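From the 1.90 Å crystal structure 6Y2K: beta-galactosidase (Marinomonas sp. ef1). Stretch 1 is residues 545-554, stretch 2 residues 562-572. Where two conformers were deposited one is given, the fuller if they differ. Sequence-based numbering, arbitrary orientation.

Stretch 1, residues 545-554: KLKHWHEQIK
Stretch 2, residues 562-572: KDDGGNPVLMG

Stretch 1 is largely extended. Its first strand, which includes Leu546, reaches a corner at His548 (phi/psi 77/-48), and a second strand follows, carrying Glu551 to Ile553. Trp549 N bonds back to Lys547 O at 2.8 Å across this corner. Stretch 2 enters as a short strand, makes a tight turn, and leaves as another strand that includes Gly572 and continues beyond it. No backbone-to-backbone hydrogen bond joins the two stretches directly. Side chains and one water do the linking. CA atoms pair as Leu546 with Asp563 (8.6 Å), Glu551 with Val569 (7.7 Å) and Ile553 with Pro568 (6.0 Å). Together the stretches bury 356 Å².

Lys562 is extended (-142/158), with chi angles m, t, m, t, and its CA-to-CB bond points away from stretch 1. Asp563 (-83/178) points toward it. With chi1 p (66°) and chi2 27°, its carboxylate meets His550, a t rotamer with chi2 -148°. His550 NE2 donates to Asp563 OD2 at 2.7 Å. The oxygen lies at the ring edge, near the ring plane, where an N-H can reach it. His550 ND1 is satisfied elsewhere in the structure.

Asp563 also opens a type I turn that ends at Gly566. Asp564 (-64/-26) and Gly565 (-78/3) form its middle, and Gly566 N closes it on Asp563 O at 2.9 Å. Gly566 has phi/psi 77/11, a positive phi that favours glycine. Asp563 N then bonds Asn567 O at 3.1 Å. Asn567 N donates to Asp563 OD1 at 2.9 Å, so the same carboxylate steadies the loop and holds the histidine.

Asn567 (-77/138; chi1 t, chi2 72°) is the main polar link. One of its two deposited conformers is described. Its amide reads the backbone of stretch 1 much as a neighbouring strand would. Asn567 ND2 donates to Glu551 O at 3.0 Å, and Asn567 OD1 accepts from Ile553 N at 2.9 Å, nearly straight at 176°. Asn567 ND2 also makes a weak bond to Asp563 OD2, at 3.4 Å. Gln552 lies between the two bonded residues, with its CA-to-CB bond pointing away.

Pro568 (-60/132, C-gamma exo) points toward stretch 1. Its CD lies 3.4 Å from Ile553 O, and its CB is 4.3 Å from Ile553 CG2. Ile553 is extended (-124/141), with chi1 m and chi2 t. The carbonyls Pro568 O and Glu551 O cannot bond each other. Water 1 bridges them, donating to Glu551 O at 2.7 Å and to Pro568 O at 2.8 Å.

Stretch 2 turns a corner at Val569 (-110/-52) and Leu570 (-129/129). Val569, chi1 t, points sideways. Its CG2 packs on Leu546 CD2 at 4.2 Å; Leu546 has chi1 and chi2 both p. Leu570 points away, with chi1 t and chi2 p. Met571 (-143/151) points toward stretch 1, and its SD packs 3.9 Å from Ile553 CG2. Its chi angles are 63°, -132° and 67°. Gly572 (151/-177) ends the stretch without contact.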

# COMPACT_ATOMS: atom_id res chain seq x y z
N LYS A 545 4.83 -0.63 -23.03
CA LYS A 545 5.29 0.72 -22.77
C LYS A 545 6.70 0.96 -23.29
O LYS A 545 7.46 0.02 -23.57
CB LYS A 545 5.26 1.02 -21.27
CG LYS A 545 3.91 0.79 -20.62
CD LYS A 545 3.98 1.07 -19.12
CE LYS A 545 2.60 1.07 -18.50
NZ LYS A 545 2.74 1.09 -17.01
N LEU A 546 7.03 2.24 -23.43
CA LEU A 546 8.39 2.71 -23.64
C LEU A 546 8.80 3.58 -22.45
O LEU A 546 7.94 4.16 -21.78
CB LEU A 546 8.49 3.50 -24.94
CG LEU A 546 7.82 4.88 -25.02
CD1 LEU A 546 8.76 6.00 -24.60
CD2 LEU A 546 7.34 5.11 -26.44
N LYS A 547 10.10 3.69 -22.21
CA LYS A 547 10.64 4.49 -21.13
C LYS A 547 11.96 5.16 -21.53
O LYS A 547 12.63 4.70 -22.45
CB LYS A 547 10.85 3.64 -19.87
CG LYS A 547 11.70 2.39 -20.07
CD LYS A 547 11.59 1.48 -18.85
CE LYS A 547 12.44 0.22 -19.01
NZ LYS A 547 12.50 -0.56 -17.73
N HIS A 548 12.27 6.26 -20.85
CA HIS A 548 13.59 6.93 -20.88
C HIS A 548 13.92 7.76 -22.11
O HIS A 548 14.42 8.89 -21.98
CB HIS A 548 14.75 5.94 -20.62
CG HIS A 548 14.58 5.10 -19.40
ND1 HIS A 548 15.14 3.84 -19.27
CD2 HIS A 548 13.91 5.32 -18.24
CE1 HIS A 548 14.82 3.33 -18.10
NE2 HIS A 548 14.07 4.21 -17.45
N TRP A 549 13.68 7.18 -23.29
CA TRP A 549 14.09 7.76 -24.56
C TRP A 549 13.00 7.51 -25.61
O TRP A 549 12.59 6.38 -25.83
CB TRP A 549 15.40 7.11 -25.00
CG TRP A 549 16.09 7.84 -26.09
CD1 TRP A 549 16.02 7.59 -27.43
CD2 TRP A 549 16.97 8.96 -25.94
NE1 TRP A 549 16.80 8.48 -28.13
CE2 TRP A 549 17.39 9.33 -27.23
CE3 TRP A 549 17.44 9.68 -24.83
CZ2 TRP A 549 18.28 10.40 -27.46
CZ3 TRP A 549 18.31 10.74 -25.05
CH2 TRP A 549 18.72 11.09 -26.36
N HIS A 550 12.54 8.60 -26.23
CA HIS A 550 11.32 8.60 -27.04
C HIS A 550 11.54 9.53 -28.23
O HIS A 550 11.26 10.73 -28.16
CB HIS A 550 10.14 9.03 -26.14
CG HIS A 550 8.80 9.08 -26.81
ND1 HIS A 550 7.84 10.00 -26.44
CD2 HIS A 550 8.25 8.31 -27.77
CE1 HIS A 550 6.75 9.81 -27.17
NE2 HIS A 550 6.97 8.79 -27.98
N GLU A 551 12.06 8.98 -29.32
CA GLU A 551 12.37 9.78 -30.51
C GLU A 551 11.12 10.12 -31.29
O GLU A 551 10.28 9.25 -31.51
CB GLU A 551 13.38 9.06 -31.42
CG GLU A 551 14.78 9.03 -30.84
CD GLU A 551 15.72 8.07 -31.53
OE1 GLU A 551 15.34 7.47 -32.57
OE2 GLU A 551 16.85 7.94 -31.02
N GLN A 552 11.00 11.39 -31.69
CA GLN A 552 9.93 11.86 -32.57
C GLN A 552 10.45 11.73 -34.00
O GLN A 552 11.40 12.43 -34.38
CB GLN A 552 9.60 13.32 -32.25
CG GLN A 552 8.49 13.92 -33.11
CD GLN A 552 8.25 15.39 -32.80
OE1 GLN A 552 7.98 15.77 -31.65
NE2 GLN A 552 8.33 16.22 -33.83
N ILE A 553 9.83 10.85 -34.79
CA ILE A 553 10.38 10.40 -36.08
C ILE A 553 9.39 10.64 -37.22
O ILE A 553 8.18 10.45 -37.05
CB ILE A 553 10.76 8.90 -36.01
CG1 ILE A 553 11.95 8.70 -35.06
CG2 ILE A 553 11.11 8.34 -37.39
CD1 ILE A 553 12.20 7.25 -34.68
N LYS A 554 9.92 11.05 -38.37
CA LYS A 554 9.17 11.10 -39.62
C LYS A 554 9.76 10.05 -40.56
O LYS A 554 10.97 9.99 -40.76
CB LYS A 554 9.24 12.50 -40.25
CG LYS A 554 8.45 12.62 -41.54
CD LYS A 554 8.11 14.06 -41.87
CE LYS A 554 7.26 14.16 -43.14
NZ LYS A 554 6.44 15.41 -43.16
N LYS A 562 3.94 1.71 -32.64
CA LYS A 562 3.73 3.15 -32.59
C LYS A 562 3.24 3.57 -31.21
O LYS A 562 2.68 2.76 -30.49
CB LYS A 562 2.66 3.57 -33.60
CG LYS A 562 2.97 3.18 -35.04
CD LYS A 562 2.00 3.79 -36.04
CE LYS A 562 0.57 3.37 -35.79
NZ LYS A 562 -0.24 3.44 -37.04
N ASP A 563 3.43 4.84 -30.85
CA ASP A 563 2.83 5.39 -29.62
C ASP A 563 1.37 5.81 -29.86
O ASP A 563 0.88 5.70 -30.99
CB ASP A 563 3.70 6.50 -29.00
CG ASP A 563 3.82 7.75 -29.85
OD1 ASP A 563 2.93 8.07 -30.67
OD2 ASP A 563 4.85 8.44 -29.66
N ASP A 564 0.68 6.29 -28.82
CA ASP A 564 -0.74 6.67 -28.96
C ASP A 564 -0.99 7.83 -29.92
O ASP A 564 -2.08 7.93 -30.49
CB ASP A 564 -1.39 6.99 -27.60
CG ASP A 564 -1.75 5.74 -26.78
OD1 ASP A 564 -1.56 4.58 -27.22
OD2 ASP A 564 -2.24 5.95 -25.65
N GLY A 565 0.00 8.71 -30.09
CA GLY A 565 -0.05 9.76 -31.11
C GLY A 565 0.24 9.30 -32.53
O GLY A 565 0.28 10.13 -33.45
N GLY A 566 0.45 7.99 -32.73
CA GLY A 566 0.77 7.44 -34.04
C GLY A 566 2.20 7.64 -34.50
O GLY A 566 2.51 7.34 -35.66
N ASN A 567 3.08 8.10 -33.60
CA ASN A 567 4.49 8.37 -33.94
C ASN A 567 5.24 7.03 -34.01
O ASN A 567 5.01 6.16 -33.18
CB ASN A 567 5.15 9.33 -32.92
CG ASN A 567 6.69 9.37 -33.01
OD1 ASN A 567 7.26 9.91 -33.95
ND2 ASN A 567 7.34 8.83 -31.99
N PRO A 568 6.13 6.86 -35.01
CA PRO A 568 6.87 5.60 -35.12
C PRO A 568 7.74 5.25 -33.91
O PRO A 568 8.48 6.10 -33.42
CB PRO A 568 7.75 5.82 -36.35
CG PRO A 568 7.01 6.80 -37.18
CD PRO A 568 6.36 7.71 -36.20
N VAL A 569 7.62 4.00 -33.45
CA VAL A 569 8.48 3.43 -32.40
C VAL A 569 9.41 2.38 -33.01
O VAL A 569 10.62 2.44 -32.80
CB VAL A 569 7.64 2.86 -31.24
CG1 VAL A 569 8.48 1.98 -30.30
CG2 VAL A 569 6.99 3.99 -30.46
N LEU A 570 8.86 1.41 -33.73
CA LEU A 570 9.67 0.43 -34.46
C LEU A 570 9.18 0.39 -35.90
O LEU A 570 7.98 0.27 -36.15
CB LEU A 570 9.60 -0.93 -33.77
CG LEU A 570 10.23 -2.18 -34.41
CD1 LEU A 570 11.58 -1.93 -35.02
CD2 LEU A 570 10.33 -3.30 -33.38
N MET A 571 10.10 0.52 -36.85
CA MET A 571 9.77 0.68 -38.26
C MET A 571 10.76 -0.06 -39.13
O MET A 571 11.93 -0.20 -38.78
CB MET A 571 9.75 2.17 -38.64
CG MET A 571 11.09 2.90 -38.49
SD MET A 571 11.02 4.49 -37.63
CE MET A 571 10.60 3.96 -35.97
N GLY A 572 10.29 -0.50 -40.29
CA GLY A 572 11.14 -1.20 -41.24
C GLY A 572 10.39 -2.19 -42.11
O GLY A 572 9.17 -2.31 -42.02
O HOH W 1 10.20 6.55 -31.24